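Local coordinates for DUF1896 domain-containing protein (Porphyromonas gingivalis, PDB 2APL), which is of unknown function but has an all-helical fold, without strands, and belongs to the DUF1896 family, at residues S110-Y115 / T132-T137; T77-L82 / R97-L102. All blocks are in the same frame, centred on the assembly; numbering follows the deposited sequence.

Interaction 1: S110-Y115 / T132-T137; sequences SVFAKY and TELTGT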
loop_
_atom_site.group_PDB
_atom_site.type_symbol
_atom_site.label_atom_id
_atom_site.label_comp_id
_atom_site.label_asym_id
_atom_site.label_seq_id
_atom_site.Cartn_x
_atom_site.Cartn_y
_atom_site.Cartn_z
ATOM N N SER A 110 -5.837 -14.976 5.951
ATOM C CA SER A 110 -6.211 -15.345 7.336
ATOM C C SER A 110 -5.119 -14.928 8.317
ATOM O O SER A 110 -5.403 -14.662 9.509
ATOM C CB SER A 110 -6.482 -16.850 7.469
ATOM O OG SER A 110 -5.270 -17.571 7.657
ATOM N N VAL A 111 -3.866 -14.900 7.833
ATOM C CA VAL A 111 -2.780 -14.366 8.647
ATOM C C VAL A 111 -2.889 -12.831 8.793
ATOM O O VAL A 111 -2.913 -12.310 9.939
ATOM C CB VAL A 111 -1.364 -14.792 8.081
ATOM C CG1 VAL A 111 -0.253 -13.978 8.744
ATOM C CG2 VAL A 111 -1.136 -16.293 8.238
ATOM N N PHE A 112 -2.948 -12.077 7.667
ATOM C CA PHE A 112 -3.026 -10.613 7.750
ATOM C C PHE A 112 -4.260 -10.147 8.608
ATOM O O PHE A 112 -4.211 -9.115 9.319
ATOM C CB PHE A 112 -3.135 -9.996 6.334
ATOM C CG PHE A 112 -1.843 -9.868 5.580
ATOM C CD1 PHE A 112 -0.870 -8.964 5.981
ATOM C CD2 PHE A 112 -1.648 -10.564 4.387
ATOM C CE1 PHE A 112 0.311 -8.753 5.206
ATOM C CE2 PHE A 112 -0.491 -10.376 3.638
ATOM C CZ PHE A 112 0.494 -9.467 4.052
ATOM N N ALA A 113 -5.358 -10.915 8.525
ATOM C CA ALA A 113 -6.633 -10.528 9.148
ATOM C C ALA A 113 -6.610 -10.488 10.684
ATOM O O ALA A 113 -7.488 -9.864 11.310
ATOM C CB ALA A 113 -7.765 -11.439 8.668
ATOM N N LYS A 114 -5.613 -11.159 11.274
ATOM C CA LYS A 114 -5.432 -11.195 12.718
ATOM C C LYS A 114 -4.833 -9.902 13.247
ATOM O O LYS A 114 -4.850 -9.683 14.432
ATOM C CB LYS A 114 -4.538 -12.357 13.134
ATOM C CG LYS A 114 -5.195 -13.717 12.909
ATOM C CD LYS A 114 -4.532 -14.829 13.711
ATOM C CE LYS A 114 -3.119 -15.126 13.227
ATOM N NZ LYS A 114 -2.594 -16.329 13.923
ATOM N N TYR A 115 -4.297 -9.062 12.358
ATOM C CA TYR A 115 -3.617 -7.811 12.767
ATOM C C TYR A 115 -4.388 -6.566 12.381
ATOM O O TYR A 115 -5.153 -6.558 11.420
ATOM C CB TYR A 115 -2.200 -7.775 12.173
ATOM C CG TYR A 115 -1.358 -8.944 12.593
ATOM C CD1 TYR A 115 -0.555 -8.855 13.735
ATOM C CD2 TYR A 115 -1.365 -10.161 11.869
ATOM C CE1 TYR A 115 0.236 -9.934 14.163
ATOM C CE2 TYR A 115 -0.583 -11.262 12.297
ATOM C CZ TYR A 115 0.214 -11.130 13.442
ATOM O OH TYR A 115 1.001 -12.173 13.891
ATOM N N THR A 132 7.119 -13.051 10.584
ATOM C CA THR A 132 7.490 -14.407 10.891
ATOM C C THR A 132 6.333 -15.312 10.515
ATOM O O THR A 132 6.537 -16.399 9.950
ATOM C CB THR A 132 7.810 -14.530 12.393
ATOM O OG1 THR A 132 8.934 -13.685 12.676
ATOM C CG2 THR A 132 8.090 -15.976 12.810
ATOM N N GLU A 133 5.105 -14.853 10.780
ATOM C CA GLU A 133 3.973 -15.744 10.537
ATOM C C GLU A 133 3.820 -15.939 9.020
ATOM O O GLU A 133 3.553 -17.056 8.554
ATOM C CB GLU A 133 2.714 -15.204 11.214
ATOM C CG GLU A 133 1.576 -16.128 11.239
ATOM C CD GLU A 133 0.470 -15.714 12.213
ATOM O OE1 GLU A 133 0.499 -14.592 12.808
ATOM O OE2 GLU A 133 -0.436 -16.559 12.408
ATOM N N LEU A 134 3.951 -14.850 8.256
ATOM C CA LEU A 134 3.902 -14.932 6.776
ATOM C C LEU A 134 5.000 -15.837 6.172
ATOM O O LEU A 134 4.734 -16.638 5.256
ATOM C CB LEU A 134 3.984 -13.524 6.156
ATOM C CG LEU A 134 2.749 -12.621 6.342
ATOM C CD1 LEU A 134 3.164 -11.142 5.930
ATOM C CD2 LEU A 134 1.478 -13.118 5.593
ATOM N N THR A 135 6.222 -15.716 6.697
ATOM C CA THR A 135 7.346 -16.561 6.290
ATOM C C THR A 135 6.992 -18.053 6.498
ATOM O O THR A 135 7.119 -18.870 5.563
ATOM C CB THR A 135 8.643 -16.141 7.042
ATOM O OG1 THR A 135 8.905 -14.729 6.821
ATOM C CG2 THR A 135 9.848 -16.989 6.603
ATOM N N GLY A 136 6.483 -18.378 7.695
ATOM C CA GLY A 136 6.066 -19.725 8.029
ATOM C C GLY A 136 4.973 -20.304 7.155
ATOM O O GLY A 136 5.004 -21.495 6.790
ATOM N N THR A 137 4.007 -19.466 6.819
ATOM C CA THR A 137 2.949 -19.822 5.901
ATOM C C THR A 137 3.478 -20.159 4.494
ATOM O O THR A 137 3.093 -21.171 3.890
ATOM C CB THR A 137 1.897 -18.674 5.827
ATOM O OG1 THR A 137 1.325 -18.485 7.154
ATOM C CG2 THR A 137 0.794 -18.988 4.806
#
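Lys114 NZ binds Glu133 OE2 at 2.6 Å in a salt bridge, on the syn lone pair of that oxygen, while the hydroxyl of Tyr115 donates to Glu133 OE1 at 2.7 Å, nearly in line with the C-O bond. Ring and carboxylate planes stand 81° apart, yet OE1 lies in the plane of the Tyr115 ring at its edge. Glutamate suits this place because its chain, with CG anti to the backbone N (chi1 -170°) and extended beyond it, is long enough to span the gap; the two donors fix the rotation of its end. A type I turn from Phe112 to Tyr115 brings Lys114 and Tyr115 round to the same carboxylate.

Deeper in, the contact is mostly apolar. Val111, compact and beta-branched, turns both methyls to the facing helix: CG1 lies 3.7 Å from Leu134 CD2 and also against Glu133 CG, while CG2 meets Thr137 OG1. The flat Phe112 ring offers Leu134, which crosses it at about a right angle, a face for a methyl: CD2 sits over it, 4.1 Å from the centroid and offset toward the rim, a CH-pi contact, while Leu134 CD1 touches Phe112 CZ at 3.7 Å. The contact thus fastens the last turn of helix 106-112 and the turn after it to the middle of helix 126-143, with Arg74 of helix 74-85 against Phe112 and Ile108 against Thr137.

Interaction 2: T77-L82 / R97-L102; sequences TLVSVL and RLAPIL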
loop_
_atom_site.group_PDB
_atom_site.type_symbol
_atom_site.label_atom_id
_atom_site.label_comp_id
_atom_site.label_asym_id
_atom_site.label_seq_id
_atom_site.Cartn_x
_atom_site.Cartn_y
_atom_site.Cartn_z
ATOM N N THR A 77 4.653 -5.985 1.867
ATOM C CA THR A 77 5.087 -6.896 2.927
ATOM C C THR A 77 5.389 -8.319 2.339
ATOM O O THR A 77 6.430 -8.946 2.650
ATOM C CB THR A 77 4.017 -6.990 4.045
ATOM O OG1 THR A 77 3.859 -5.715 4.635
ATOM C CG2 THR A 77 4.454 -7.975 5.183
ATOM N N LEU A 78 4.505 -8.783 1.453
ATOM C CA LEU A 78 4.706 -10.096 0.797
ATOM C C LEU A 78 5.947 -10.074 -0.093
ATOM O O LEU A 78 6.744 -11.017 -0.065
ATOM C CB LEU A 78 3.463 -10.471 -0.027
ATOM C CG LEU A 78 2.259 -10.819 0.845
ATOM C CD1 LEU A 78 1.007 -10.831 -0.016
ATOM C CD2 LEU A 78 2.443 -12.178 1.546
ATOM N N VAL A 79 6.114 -8.987 -0.847
ATOM C CA VAL A 79 7.282 -8.842 -1.749
ATOM C C VAL A 79 8.575 -8.915 -0.939
ATOM O O VAL A 79 9.501 -9.614 -1.298
ATOM C CB VAL A 79 7.198 -7.527 -2.591
ATOM C CG1 VAL A 79 8.516 -7.183 -3.203
ATOM C CG2 VAL A 79 6.144 -7.663 -3.677
ATOM N N SER A 80 8.614 -8.186 0.172
ATOM C CA SER A 80 9.778 -8.164 1.065
ATOM C C SER A 80 10.069 -9.536 1.716
ATOM O O SER A 80 11.223 -10.001 1.745
ATOM C CB SER A 80 9.582 -7.075 2.139
ATOM O OG SER A 80 10.600 -7.146 3.133
ATOM N N VAL A 81 9.034 -10.178 2.234
ATOM C CA VAL A 81 9.181 -11.527 2.767
ATOM C C VAL A 81 9.792 -12.428 1.717
ATOM O O VAL A 81 10.762 -13.146 2.005
ATOM C CB VAL A 81 7.881 -12.131 3.322
ATOM C CG1 VAL A 81 8.036 -13.681 3.561
ATOM C CG2 VAL A 81 7.534 -11.477 4.595
ATOM N N LEU A 82 9.224 -12.406 0.515
ATOM C CA LEU A 82 9.724 -13.237 -0.622
ATOM C C LEU A 82 11.146 -12.927 -1.059
ATOM O O LEU A 82 11.925 -13.872 -1.344
ATOM C CB LEU A 82 8.752 -13.216 -1.831
ATOM C CG LEU A 82 7.317 -13.807 -1.632
ATOM C CD1 LEU A 82 6.422 -13.265 -2.747
ATOM C CD2 LEU A 82 7.315 -15.343 -1.596
ATOM N N ARG A 97 5.666 -11.149 -9.151
ATOM C CA ARG A 97 4.590 -11.919 -9.775
ATOM C C ARG A 97 3.713 -12.741 -8.822
ATOM O O ARG A 97 2.504 -12.868 -9.026
ATOM C CB ARG A 97 5.090 -12.749 -10.958
ATOM C CG ARG A 97 5.118 -11.870 -12.205
ATOM C CD ARG A 97 5.299 -12.624 -13.524
ATOM N NE ARG A 97 6.662 -13.112 -13.691
ATOM C CZ ARG A 97 7.256 -13.292 -14.863
ATOM N NH1 ARG A 97 6.615 -12.996 -15.993
ATOM N NH2 ARG A 97 8.501 -13.760 -14.907
ATOM N N LEU A 98 4.305 -13.270 -7.771
ATOM C CA LEU A 98 3.552 -14.053 -6.818
ATOM C C LEU A 98 2.796 -13.260 -5.763
ATOM O O LEU A 98 1.794 -13.749 -5.252
ATOM C CB LEU A 98 4.476 -15.044 -6.092
ATOM C CG LEU A 98 4.598 -16.432 -6.727
ATOM C CD1 LEU A 98 5.759 -17.145 -6.073
ATOM C CD2 LEU A 98 3.277 -17.196 -6.487
ATOM N N ALA A 99 3.306 -12.094 -5.375
ATOM C CA ALA A 99 2.712 -11.354 -4.267
ATOM C C ALA A 99 1.205 -11.081 -4.487
ATOM O O ALA A 99 0.432 -11.289 -3.577
ATOM C CB ALA A 99 3.475 -10.028 -4.032
ATOM N N PRO A 100 0.797 -10.593 -5.697
ATOM C CA PRO A 100 -0.649 -10.361 -5.931
ATOM C C PRO A 100 -1.508 -11.621 -5.809
ATOM O O PRO A 100 -2.642 -11.533 -5.366
ATOM C CB PRO A 100 -0.722 -9.827 -7.388
ATOM C CG PRO A 100 0.656 -9.407 -7.714
ATOM C CD PRO A 100 1.609 -10.226 -6.873
ATOM N N ILE A 101 -0.963 -12.778 -6.174
ATOM C CA ILE A 101 -1.691 -14.049 -6.082
ATOM C C ILE A 101 -1.786 -14.531 -4.653
ATOM O O ILE A 101 -2.845 -15.000 -4.219
ATOM C CB ILE A 101 -1.002 -15.168 -6.941
ATOM C CG1 ILE A 101 -1.006 -14.820 -8.420
ATOM C CG2 ILE A 101 -1.761 -16.468 -6.833
ATOM C CD1 ILE A 101 -0.402 -13.534 -8.757
ATOM N N LEU A 102 -0.679 -14.443 -3.935
ATOM C CA LEU A 102 -0.651 -14.734 -2.491
ATOM C C LEU A 102 -1.610 -13.837 -1.729
ATOM O O LEU A 102 -2.261 -14.294 -0.782
ATOM C CB LEU A 102 0.751 -14.582 -1.923
ATOM C CG LEU A 102 1.725 -15.693 -2.291
ATOM C CD1 LEU A 102 3.109 -15.299 -1.897
ATOM C CD2 LEU A 102 1.296 -17.037 -1.569
#
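Segments 77-82 of helix 74-85 and 97-102 of helix 94-103 have axes 8.8 Å apart at their closest, their directions 128° apart, and come nearest at Leu78 and Ala99, whose CA atoms are 5.6 Å from each other. Alanine suits this point: its lone methyl, directed at the facing helix, allows a close approach. Ala99 CB lies 3.6 Å from Val79 CG2 and 4.0 Å from Leu78 CB, so two consecutive residues of one helix meet a single small side chain of the other.

Leu78 goes on past the methyl to the backbone beyond it, where its CD1 packs 3.6 Å from the carbonyl oxygen of Ala99 and, more loosely, against Leu102 CB. One turn later, Leu82 meets Leu102 tip to tip, CD1 to CD1 at 4.0 Å. The same Leu82 methyl also approaches Leu98 CB, at 4.3 Å. Branched aliphatic side chains suit such a face, since they fill the space between the two backbones without polar groups that would need partners. Helix 94-103 is kinked where neither Pro100, which has no N-H, nor Ile101 N bonds to the turn before in the usual way; Ile101 N makes a weak bond to Leu98 O instead.

The joined pair of helices is built into a larger cluster. Helix 106-112 adds Ile108, which touches both Leu78 and Leu102, helix 126-143 contributes Leu141 against Leu102, and Leu90 from the intervening connection packs on Leu82.

Following the chain from the N terminus, helices 3-23, 31-51 and 55-67 come before either contact. Interaction 2 then closes first, bringing helix 94-103 back onto helix 74-85 across 14 intervening residues. Helix 106-112 follows directly, and interaction 1 closes a second loop of 16 residues when helix 126-143 returns to it. The two loops are therefore in series, neither nested nor crossed. In space they meet: their centres are about 13 Å apart, Leu134 CD1 lies 3.5 Å from Thr77 CG2, and Phe112 packs on Leu78. Helix 74-85 thus touches both partners of interaction 1, and the last four helices pack into one compact cluster.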